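Local coordinates for flagellar brake protein YcgR (Klebsiella pneumoniae, PDB 5KEC) that probably activates transcription of type 3 fimbriae genes in response to the second messenger c-di-GMP, which it binds, at residues R45-F48 / A49-H52; F211-L214 / D215-R218; F20-E23 / L24-R27; L117-E120 / H121-C125. One frame throughout, in Å; residues are numbered along the deposited sequence.

Contact 1 (R45-F48 / A49-H52)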
loop_
_atom_site.group_PDB
_atom_site.type_symbol
_atom_site.label_atom_id
_atom_site.label_comp_id
_atom_site.label_asym_id
_atom_site.label_seq_id
_atom_site.Cartn_x
_atom_site.Cartn_y
_atom_site.Cartn_z
ATOM N N ARG B 45 -6.806 -9.963 20.294
ATOM C CA ARG B 45 -8.196 -10.014 20.725
ATOM C C ARG B 45 -9.139 -9.982 19.537
ATOM O O ARG B 45 -8.914 -9.256 18.572
ATOM C CB ARG B 45 -8.509 -8.852 21.668
ATOM C CG ARG B 45 -9.894 -8.910 22.278
ATOM C CD ARG B 45 -10.254 -7.605 22.973
ATOM N NE ARG B 45 -11.647 -7.600 23.406
ATOM C CZ ARG B 45 -12.062 -8.035 24.592
ATOM N NH1 ARG B 45 -11.186 -8.500 25.474
ATOM N NH2 ARG B 45 -13.353 -8.000 24.897
ATOM N N VAL B 46 -10.194 -10.782 19.611
ATOM C CA VAL B 46 -11.204 -10.816 18.565
ATOM C C VAL B 46 -12.581 -10.743 19.200
ATOM O O VAL B 46 -12.890 -11.488 20.130
ATOM C CB VAL B 46 -11.115 -12.103 17.718
ATOM C CG1 VAL B 46 -12.223 -12.126 16.673
ATOM C CG2 VAL B 46 -9.748 -12.223 17.053
ATOM N N ASP B 47 -13.403 -9.820 18.717
ATOM C CA ASP B 47 -14.792 -9.764 19.144
ATOM C C ASP B 47 -15.688 -9.542 17.932
ATOM O O ASP B 47 -15.215 -9.540 16.793
ATOM C CB ASP B 47 -15.006 -8.696 20.223
ATOM C CG ASP B 47 -14.666 -7.300 19.747
ATOM O OD1 ASP B 47 -15.153 -6.904 18.667
ATOM O OD2 ASP B 47 -13.909 -6.602 20.455
ATOM N N PHE B 48 -16.980 -9.357 18.181
ATOM C CA PHE B 48 -17.967 -9.347 17.109
ATOM C C PHE B 48 -17.749 -8.237 16.083
ATOM O O PHE B 48 -18.205 -8.340 14.945
ATOM C CB PHE B 48 -19.381 -9.273 17.694
ATOM C CG PHE B 48 -19.631 -8.043 18.525
ATOM C CD1 PHE B 48 -20.303 -6.952 17.990
ATOM C CD2 PHE B 48 -19.196 -7.977 19.840
ATOM C CE1 PHE B 48 -20.538 -5.818 18.749
ATOM C CE2 PHE B 48 -19.428 -6.846 20.607
ATOM C CZ PHE B 48 -20.101 -5.764 20.058
ATOM N N ALA B 49 -17.041 -7.184 16.474
ATOM C CA ALA B 49 -16.924 -6.006 15.618
ATOM C C ALA B 49 -15.485 -5.598 15.286
ATOM O O ALA B 49 -15.254 -4.879 14.312
ATOM C CB ALA B 49 -17.666 -4.836 16.247
ATOM N N GLU B 50 -14.527 -6.055 16.090
ATOM C CA GLU B 50 -13.154 -5.570 15.984
ATOM C C GLU B 50 -12.117 -6.647 16.294
ATOM O O GLU B 50 -12.418 -7.646 16.938
ATOM C CB GLU B 50 -12.945 -4.383 16.930
ATOM C CG GLU B 50 -13.739 -3.141 16.563
ATOM C CD GLU B 50 -13.730 -2.091 17.661
ATOM O OE1 GLU B 50 -13.535 -2.461 18.842
ATOM O OE2 GLU B 50 -13.921 -0.898 17.337
ATOM N N PHE B 51 -10.899 -6.444 15.807
ATOM C CA PHE B 51 -9.776 -7.280 16.213
ATOM C C PHE B 51 -8.652 -6.380 16.681
ATOM O O PHE B 51 -8.524 -5.252 16.216
ATOM C CB PHE B 51 -9.301 -8.184 15.073
ATOM C CG PHE B 51 -8.614 -7.452 13.955
ATOM C CD1 PHE B 51 -7.242 -7.245 13.985
ATOM C CD2 PHE B 51 -9.339 -6.980 12.867
ATOM C CE1 PHE B 51 -6.601 -6.575 12.949
ATOM C CE2 PHE B 51 -8.710 -6.307 11.826
ATOM C CZ PHE B 51 -7.338 -6.100 11.870
ATOM N N HIS B 52 -7.837 -6.878 17.603
ATOM C CA HIS B 52 -6.764 -6.071 18.168
ATOM C C HIS B 52 -5.397 -6.602 17.805
ATOM O O HIS B 52 -5.212 -7.800 17.634
ATOM C CB HIS B 52 -6.864 -6.035 19.689
ATOM C CG HIS B 52 -8.090 -5.353 20.193
ATOM N ND1 HIS B 52 -8.249 -4.992 21.514
ATOM C CD2 HIS B 52 -9.217 -4.962 19.554
ATOM C CE1 HIS B 52 -9.427 -4.411 21.666
ATOM N NE2 HIS B 52 -10.034 -4.381 20.493
#

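Contact 2 (F211-L214 / D215-R218)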
loop_
_atom_site.group_PDB
_atom_site.type_symbol
_atom_site.label_atom_id
_atom_site.label_comp_id
_atom_site.label_asym_id
_atom_site.label_seq_id
_atom_site.Cartn_x
_atom_site.Cartn_y
_atom_site.Cartn_z
ATOM N N PHE B 211 -6.579 8.144 -6.018
ATOM C CA PHE B 211 -7.355 8.134 -7.255
ATOM C C PHE B 211 -8.648 8.942 -7.164
ATOM O O PHE B 211 -9.268 9.030 -6.104
ATOM C CB PHE B 211 -7.673 6.704 -7.685
ATOM C CG PHE B 211 -6.478 5.933 -8.164
ATOM C CD1 PHE B 211 -5.997 6.106 -9.452
ATOM C CD2 PHE B 211 -5.837 5.030 -7.326
ATOM C CE1 PHE B 211 -4.898 5.395 -9.899
ATOM C CE2 PHE B 211 -4.738 4.316 -7.762
ATOM C CZ PHE B 211 -4.264 4.498 -9.051
ATOM N N ARG B 212 -9.050 9.519 -8.292
ATOM C CA ARG B 212 -10.278 10.300 -8.359
ATOM C C ARG B 212 -11.460 9.439 -8.787
ATOM O O ARG B 212 -12.601 9.728 -8.439
ATOM C CB ARG B 212 -10.109 11.491 -9.304
ATOM C CG ARG B 212 -9.055 12.478 -8.852
ATOM C CD ARG B 212 -9.029 13.703 -9.743
ATOM N NE ARG B 212 -8.180 14.749 -9.181
ATOM C CZ ARG B 212 -8.020 15.951 -9.721
ATOM N NH1 ARG B 212 -8.654 16.270 -10.842
ATOM N NH2 ARG B 212 -7.225 16.834 -9.134
ATOM N N HIS B 213 -11.184 8.384 -9.546
ATOM C CA HIS B 213 -12.221 7.440 -9.943
ATOM C C HIS B 213 -11.669 6.028 -9.949
ATOM O O HIS B 213 -10.454 5.827 -9.962
ATOM C CB HIS B 213 -12.743 7.747 -11.350
ATOM C CG HIS B 213 -12.864 9.207 -11.653
ATOM N ND1 HIS B 213 -11.772 10.001 -11.932
ATOM C CD2 HIS B 213 -13.948 10.012 -11.737
ATOM C CE1 HIS B 213 -12.178 11.237 -12.168
ATOM N NE2 HIS B 213 -13.495 11.269 -12.057
ATOM N N LEU B 214 -12.565 5.048 -9.956
ATOM C CA LEU B 214 -12.163 3.675 -10.212
ATOM C C LEU B 214 -11.611 3.569 -11.622
ATOM O O LEU B 214 -10.707 2.785 -11.885
ATOM C CB LEU B 214 -13.343 2.714 -10.059
ATOM C CG LEU B 214 -13.585 2.129 -8.668
ATOM C CD1 LEU B 214 -14.118 3.200 -7.730
ATOM C CD2 LEU B 214 -14.537 0.943 -8.752
ATOM N N ASP B 215 -12.174 4.355 -12.533
ATOM C CA ASP B 215 -11.730 4.340 -13.919
ATOM C C ASP B 215 -10.238 4.633 -13.999
ATOM O O ASP B 215 -9.517 4.032 -14.797
ATOM C CB ASP B 215 -12.516 5.350 -14.760
ATOM C CG ASP B 215 -13.848 4.801 -15.239
ATOM O OD1 ASP B 215 -14.059 3.573 -15.142
ATOM O OD2 ASP B 215 -14.682 5.596 -15.727
ATOM N N ASP B 216 -9.778 5.560 -13.166
ATOM C CA ASP B 216 -8.363 5.902 -13.129
ATOM C C ASP B 216 -7.523 4.734 -12.621
ATOM O O ASP B 216 -6.509 4.385 -13.219
ATOM C CB ASP B 216 -8.133 7.151 -12.277
ATOM C CG ASP B 216 -8.692 8.394 -12.922
ATOM O OD1 ASP B 216 -8.858 8.384 -14.162
ATOM O OD2 ASP B 216 -8.965 9.376 -12.200
ATOM N N GLN B 217 -7.963 4.119 -11.528
ATOM C CA GLN B 217 -7.265 2.962 -10.981
ATOM C C GLN B 217 -7.263 1.783 -11.954
ATOM O O GLN B 217 -6.263 1.076 -12.080
ATOM C CB GLN B 217 -7.877 2.551 -9.645
ATOM C CG GLN B 217 -7.325 1.256 -9.083
ATOM C CD GLN B 217 -8.194 0.709 -7.971
ATOM O OE1 GLN B 217 -8.203 1.233 -6.857
ATOM N NE2 GLN B 217 -8.947 -0.342 -8.273
ATOM N N ARG B 218 -8.382 1.569 -12.641
ATOM C CA ARG B 218 -8.460 0.495 -13.625
ATOM C C ARG B 218 -7.462 0.723 -14.749
ATOM O O ARG B 218 -6.813 -0.216 -15.214
ATOM C CB ARG B 218 -9.869 0.377 -14.204
ATOM C CG ARG B 218 -10.820 -0.476 -13.371
ATOM C CD ARG B 218 -12.028 -0.885 -14.206
ATOM N NE ARG B 218 -12.931 -1.788 -13.496
ATOM C CZ ARG B 218 -14.079 -1.413 -12.941
ATOM N NH1 ARG B 218 -14.469 -0.149 -13.011
ATOM N NH2 ARG B 218 -14.836 -2.304 -12.318
HETATM O O HOH W 1 -7.145 9.690 -10.642
#

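Contact 3 (F20-E23 / L24-R27)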
loop_
_atom_site.group_PDB
_atom_site.type_symbol
_atom_site.label_atom_id
_atom_site.label_comp_id
_atom_site.label_asym_id
_atom_site.label_seq_id
_atom_site.Cartn_x
_atom_site.Cartn_y
_atom_site.Cartn_z
ATOM N N PHE B 20 -11.276 -15.301 12.275
ATOM C CA PHE B 20 -10.398 -14.516 13.138
ATOM C C PHE B 20 -10.187 -15.192 14.493
ATOM O O PHE B 20 -9.056 -15.277 14.982
ATOM C CB PHE B 20 -10.907 -13.077 13.296
ATOM C CG PHE B 20 -10.354 -12.135 12.266
ATOM C CD1 PHE B 20 -10.764 -12.212 10.946
ATOM C CD2 PHE B 20 -9.413 -11.177 12.618
ATOM C CE1 PHE B 20 -10.245 -11.354 9.993
ATOM C CE2 PHE B 20 -8.887 -10.316 11.669
ATOM C CZ PHE B 20 -9.305 -10.403 10.355
ATOM N N ARG B 21 -11.271 -15.688 15.083
ATOM C CA ARG B 21 -11.195 -16.377 16.366
ATOM C C ARG B 21 -10.277 -17.592 16.315
ATOM O O ARG B 21 -9.551 -17.867 17.270
ATOM C CB ARG B 21 -12.584 -16.794 16.842
ATOM C CG ARG B 21 -13.473 -15.633 17.255
ATOM C CD ARG B 21 -14.728 -16.141 17.945
ATOM N NE ARG B 21 -15.602 -15.056 18.380
ATOM C CZ ARG B 21 -15.437 -14.373 19.509
ATOM N NH1 ARG B 21 -14.418 -14.655 20.313
ATOM N NH2 ARG B 21 -16.285 -13.403 19.832
ATOM N N GLU B 22 -10.312 -18.311 15.198
ATOM C CA GLU B 22 -9.498 -19.506 15.038
ATOM C C GLU B 22 -8.026 -19.152 14.881
ATOM O O GLU B 22 -7.166 -19.734 15.546
ATOM C CB GLU B 22 -9.979 -20.324 13.838
ATOM C CG GLU B 22 -9.153 -21.571 13.575
ATOM C CD GLU B 22 -9.808 -22.501 12.571
ATOM O OE1 GLU B 22 -9.853 -22.161 11.368
ATOM O OE2 GLU B 22 -10.286 -23.574 12.991
ATOM N N GLU B 23 -7.734 -18.197 14.004
ATOM C CA GLU B 23 -6.354 -17.792 13.779
ATOM C C GLU B 23 -5.753 -17.197 15.057
ATOM O O GLU B 23 -4.579 -17.407 15.364
ATOM C CB GLU B 23 -6.262 -16.809 12.609
ATOM C CG GLU B 23 -6.818 -17.352 11.301
ATOM C CD GLU B 23 -6.172 -18.667 10.873
ATOM O OE1 GLU B 23 -4.957 -18.857 11.088
ATOM O OE2 GLU B 23 -6.883 -19.522 10.313
ATOM N N LEU B 24 -6.567 -16.467 15.810
ATOM C CA LEU B 24 -6.151 -15.963 17.114
ATOM C C LEU B 24 -5.656 -17.118 17.986
ATOM O O LEU B 24 -4.570 -17.059 18.581
ATOM C CB LEU B 24 -7.324 -15.261 17.797
ATOM C CG LEU B 24 -7.183 -15.032 19.300
ATOM C CD1 LEU B 24 -6.355 -13.788 19.568
ATOM C CD2 LEU B 24 -8.561 -14.904 19.928
ATOM N N ARG B 25 -6.459 -18.178 18.022
ATOM C CA ARG B 25 -6.215 -19.352 18.853
ATOM C C ARG B 25 -4.994 -20.143 18.397
ATOM O O ARG B 25 -4.360 -20.842 19.188
ATOM C CB ARG B 25 -7.461 -20.246 18.850
ATOM C CG ARG B 25 -7.297 -21.563 19.579
ATOM C CD ARG B 25 -8.601 -22.350 19.592
ATOM N NE ARG B 25 -8.892 -22.979 18.305
ATOM C CZ ARG B 25 -10.070 -23.511 17.983
ATOM N NH1 ARG B 25 -11.073 -23.481 18.852
ATOM N NH2 ARG B 25 -10.248 -24.067 16.792
ATOM N N LYS B 26 -4.659 -20.027 17.119
ATOM C CA LYS B 26 -3.520 -20.749 16.582
ATOM C C LYS B 26 -2.270 -19.886 16.580
ATOM O O LYS B 26 -1.236 -20.293 16.070
ATOM C CB LYS B 26 -3.831 -21.255 15.173
ATOM C CG LYS B 26 -5.070 -22.127 15.140
ATOM C CD LYS B 26 -5.039 -23.115 13.998
ATOM C CE LYS B 26 -4.967 -22.417 12.655
ATOM N NZ LYS B 26 -5.003 -23.402 11.537
ATOM N N ARG B 27 -2.376 -18.695 17.160
ATOM C CA ARG B 27 -1.286 -17.729 17.161
ATOM C C ARG B 27 -0.761 -17.487 15.756
ATOM O O ARG B 27 0.438 -17.317 15.556
ATOM C CB ARG B 27 -0.142 -18.194 18.063
ATOM C CG ARG B 27 -0.463 -18.241 19.543
ATOM C CD ARG B 27 0.774 -18.669 20.338
ATOM N NE ARG B 27 1.937 -17.857 19.978
ATOM C CZ ARG B 27 2.906 -18.250 19.154
ATOM N NH1 ARG B 27 2.871 -19.458 18.609
ATOM N NH2 ARG B 27 3.916 -17.434 18.877
#

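Contact 4 (L117-E120 / H121-C125)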
loop_
_atom_site.group_PDB
_atom_site.type_symbol
_atom_site.label_atom_id
_atom_site.label_comp_id
_atom_site.label_asym_id
_atom_site.label_seq_id
_atom_site.Cartn_x
_atom_site.Cartn_y
_atom_site.Cartn_z
ATOM N N LEU B 117 6.963 -1.855 -9.612
ATOM C CA LEU B 117 7.562 -2.425 -10.815
ATOM C C LEU B 117 8.407 -1.432 -11.619
ATOM O O LEU B 117 7.936 -0.362 -12.001
ATOM C CB LEU B 117 6.467 -3.021 -11.700
ATOM C CG LEU B 117 6.884 -3.703 -13.001
ATOM C CD1 LEU B 117 7.904 -4.803 -12.734
ATOM C CD2 LEU B 117 5.654 -4.265 -13.698
ATOM N N ARG B 118 9.659 -1.803 -11.875
ATOM C CA ARG B 118 10.553 -1.016 -12.719
ATOM C C ARG B 118 10.172 -1.229 -14.181
ATOM O O ARG B 118 9.629 -2.273 -14.530
ATOM C CB ARG B 118 12.004 -1.437 -12.472
ATOM C CG ARG B 118 13.046 -0.605 -13.203
ATOM C CD ARG B 118 14.457 -0.969 -12.750
ATOM N NE ARG B 118 14.732 -2.398 -12.886
ATOM C CZ ARG B 118 15.311 -2.952 -13.949
ATOM N NH1 ARG B 118 15.681 -2.198 -14.976
ATOM N NH2 ARG B 118 15.520 -4.261 -13.984
ATOM N N HIS B 119 10.445 -0.246 -15.037
ATOM C CA HIS B 119 10.012 -0.338 -16.432
ATOM C C HIS B 119 10.889 0.466 -17.392
ATOM O O HIS B 119 11.814 1.158 -16.975
ATOM C CB HIS B 119 8.546 0.090 -16.562
ATOM C CG HIS B 119 8.287 1.496 -16.118
ATOM N ND1 HIS B 119 8.439 2.579 -16.957
ATOM C CD2 HIS B 119 7.901 1.997 -14.921
ATOM C CE1 HIS B 119 8.148 3.687 -16.297
ATOM N NE2 HIS B 119 7.820 3.362 -15.059
ATOM N N GLU B 120 10.591 0.369 -18.684
ATOM C CA GLU B 120 11.366 1.075 -19.706
ATOM C C GLU B 120 10.589 2.239 -20.335
ATOM O O GLU B 120 11.171 3.104 -20.997
ATOM C CB GLU B 120 11.840 0.093 -20.788
ATOM C CG GLU B 120 12.626 0.736 -21.925
ATOM C CD GLU B 120 11.751 1.090 -23.115
ATOM O OE1 GLU B 120 10.987 0.211 -23.567
ATOM O OE2 GLU B 120 11.822 2.243 -23.595
ATOM N N HIS B 121 9.279 2.261 -20.109
ATOM C CA HIS B 121 8.402 3.264 -20.707
ATOM C C HIS B 121 8.769 4.715 -20.374
ATOM O O HIS B 121 9.392 4.998 -19.351
ATOM C CB HIS B 121 6.944 2.989 -20.328
ATOM C CG HIS B 121 6.336 1.836 -21.064
ATOM N ND1 HIS B 121 5.644 1.990 -22.247
ATOM C CD2 HIS B 121 6.315 0.510 -20.787
ATOM C CE1 HIS B 121 5.223 0.809 -22.667
ATOM N NE2 HIS B 121 5.615 -0.105 -21.798
ATOM N N ASP B 122 8.368 5.622 -21.262
ATOM C CA ASP B 122 8.600 7.056 -21.109
ATOM C C ASP B 122 7.474 7.694 -20.298
ATOM O O ASP B 122 6.670 8.443 -20.838
ATOM C CB ASP B 122 8.645 7.715 -22.491
ATOM C CG ASP B 122 9.986 8.355 -22.798
ATOM O OD1 ASP B 122 10.953 8.133 -22.039
ATOM O OD2 ASP B 122 10.071 9.075 -23.816
ATOM N N PHE B 123 7.411 7.389 -19.008
ATOM C CA PHE B 123 6.343 7.901 -18.162
ATOM C C PHE B 123 6.864 9.062 -17.332
ATOM O O PHE B 123 7.968 8.997 -16.799
ATOM C CB PHE B 123 5.814 6.804 -17.233
ATOM C CG PHE B 123 5.140 5.657 -17.947
ATOM C CD1 PHE B 123 4.743 5.770 -19.270
ATOM C CD2 PHE B 123 4.899 4.464 -17.281
ATOM C CE1 PHE B 123 4.111 4.716 -19.917
ATOM C CE2 PHE B 123 4.274 3.402 -17.919
ATOM C CZ PHE B 123 3.875 3.528 -19.239
ATOM N N TYR B 124 6.068 10.121 -17.220
ATOM C CA TYR B 124 6.467 11.296 -16.451
ATOM C C TYR B 124 5.297 11.765 -15.594
ATOM O O TYR B 124 4.155 11.343 -15.803
ATOM C CB TYR B 124 6.919 12.433 -17.383
ATOM C CG TYR B 124 8.164 12.135 -18.191
ATOM C CD1 TYR B 124 9.424 12.469 -17.711
ATOM C CD2 TYR B 124 8.080 11.520 -19.440
ATOM C CE1 TYR B 124 10.569 12.196 -18.448
ATOM C CE2 TYR B 124 9.217 11.242 -20.184
ATOM C CZ TYR B 124 10.460 11.581 -19.682
ATOM O OH TYR B 124 11.596 11.313 -20.416
ATOM N N CYS B 125 5.586 12.618 -14.619
ATOM C CA CYS B 125 4.542 13.263 -13.831
ATOM C C CYS B 125 4.785 14.764 -13.816
ATOM O O CYS B 125 5.862 15.224 -13.417
ATOM C CB CYS B 125 4.528 12.732 -12.403
ATOM S SG CYS B 125 3.373 13.598 -11.317
#

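Contact 1 (R45-F48 / A49-H52)
R45 and H52 lie side by side on one face of the two strands, their side chains pointing the same way. With CG anti to the backbone N (chi1 -174°), R45 runs out extended as far as NE and lays CD over one face of the imidazole, offset toward its rim; CD stands 3.8 Å from the centroid of the H52 ring in a CH-pi contact. The guanidinium and ring planes are turned 38° apart. D47 OD2 sits at the edge of that guanidinium and in its plane, but the salt bridge from R45 NE to D47 OD2 is long at 3.8 Å. The other carboxylate oxygen does more. Because chi1 of D47 is 61°, its CG stands between N and C and the group folds back over the turn, where OD1 takes A49 N at 2.9 Å, nearly along the C-O axis, and E50 N at 2.8 Å, on the syn side but out of the carboxylate plane. Aspartate suits the place: its short side chain keeps one oxygen close enough to meet both amides. D47 N donates to E50 O (3.0 Å) and H52 N to R45 O (2.8 Å), while the E50 carboxylate makes a salt bridge with K84 and a hydrogen bond with T83. V46 and F51, a non-hydrogen-bonded pair, occupy the buried face, as apolar residues should. The whole is a beta hairpin joining strands 37-46 and 50-55, its reversal at F48 and A49 held by an Asx turn.

Contact 2 (F211-L214 / D215-R218)
F211 turns its ring face to the first turn of the helix: Q217 CB lies 3.8 Å from the ring centroid, almost on the normal, a CH-pi contact, and Q217 CA covers the same ring nearer its rim. The two side chains cross at about a right angle, since CG of Q217 is anti to its backbone N (chi1 173°) and beyond CB the chain climbs away from the ring face. D216 CB touches F211 CD1 at 3.7 Å, so the phenyl packs against carbon of both helix residues. R212 follows with its long chain extended outward, where NH2 reaches N167; its own backbone N donates to a water at 3.0 Å. That water also approaches D216 OD2, though so closely that the second bond is doubtful. Next comes H213, the N-cap residue. Its ND1 donates to D216 OD2 at 2.9 Å in a nearly straight bond (169°); the oxygen lies in the imidazole plane, whereas the nitrogen meets the carboxylate from above its plane. H213 O receives weak bonds from D216 N and Q217 N (3.4 Å for Q217 N), and L214 O takes R218 N at 2.7 Å. D215 and D216, early in the helix, place negative charge where the amino-terminal end of the helix dipole would favour it. This histidine-carboxylate bond, from N-cap to N3, lies at the start of helix 214-234, which follows strand 199-210.

Contact 3 (F20-E23 / L24-R27)
The E22 carboxylate and R25 guanidinium are set obliquely, their planes 53° apart, and the salt bridge between E22 OE2 and R25 NH2 is long at 3.8 Å; the arginine is poorly ordered, in keeping with so slack a pairing on the exposed side of the helix. The F20 ring turns the other way into the core, where it meets F51 and stands edge-to-face with F78. The helix 13-25 ends here in a Schellman motif. Its last turns are ordinary, with L24 N donating to F20 O at 2.9 Å and R25 N to R21 O at 3.2 Å. Then K26 N bonds to E22 O (3.0 Å) and more weakly to E23 O as the spiral tightens. R27, the C-prime residue, adopts positive phi (52°); T28 N then returns to E23 O. E23 and K26 suit this end because their long polar chains reach partners beyond it. E23, bent at chi2 (-56°), runs beside K26 and points the same way, yet their charged tips do not pair with each other: OE1 bonds to T28, OE2 to S71, and the K26 ammonium makes a salt bridge with D72. What touches is carbon against oxygen, K26 CE lying 3.9 Å from E23 OE1. L24, by contrast, is apolar and packs on L43 of the strand 37-46. The motif also includes the bond from R27 N to L24 O, 3.1 Å long.

Contact 4 (L117-E120 / H121-C125)
H119 and F123 meet on the packed side of a bend that includes an inverse gamma turn centred on D122 and lies between the short strand 117-118 and strand 124-128. The two rings cross obliquely, with centroids 4.9 Å apart and planes at 42°. H119 CE1 approaches F123 CD2 to 3.5 Å, while F123 CE2 lies over one face of the imidazole, offset toward the rim. Chi1 of 60° tucks the histidine ring back toward its own chain, which brings L117 O and H121 N to its edge, in plane. H121 CB in turn covers part of one face of F123. A phenylalanine fits this inner position, since it also packs on I139 and L172. The other side of the bend is loose. E120 and D122 are exposed, as charged residues should be at such a place, and E120 is poorly ordered; across the segments its side chain meets only the H121 backbone, with CB 3.4 Å from H121 N. H121 belongs to both sides: its side chain touches L227 and E230 of helix 214-234, and ND1 makes a weak bond to E174. The gamma turn itself closes weakly, with F123 N donating to H121 O at 3.1 Å.

Contacts 1 and 3 form one unit of the YcgR-like domain: their centres are 11 Å apart, and V46 and F51 of the hairpin meet F20 of the helix, V46 CG1 lying 3.7 Å from F20 CB. Contacts 2 and 4 belong to the second beta sheet and the helix 214-234 that packs on it; their centres are 19 Å apart and they do not touch. The centre of contact 4 lies about 42 Å from those of contacts 1 and 3, on the opposite side of the chain's centre. Three contacts approach residues that bind c-di-GMP in another structure of this protein: side chain to side chain, H119 is about 5 Å from D141 and E23 about 8 Å from H70, while the F211 side chain is about 7 Å from G146.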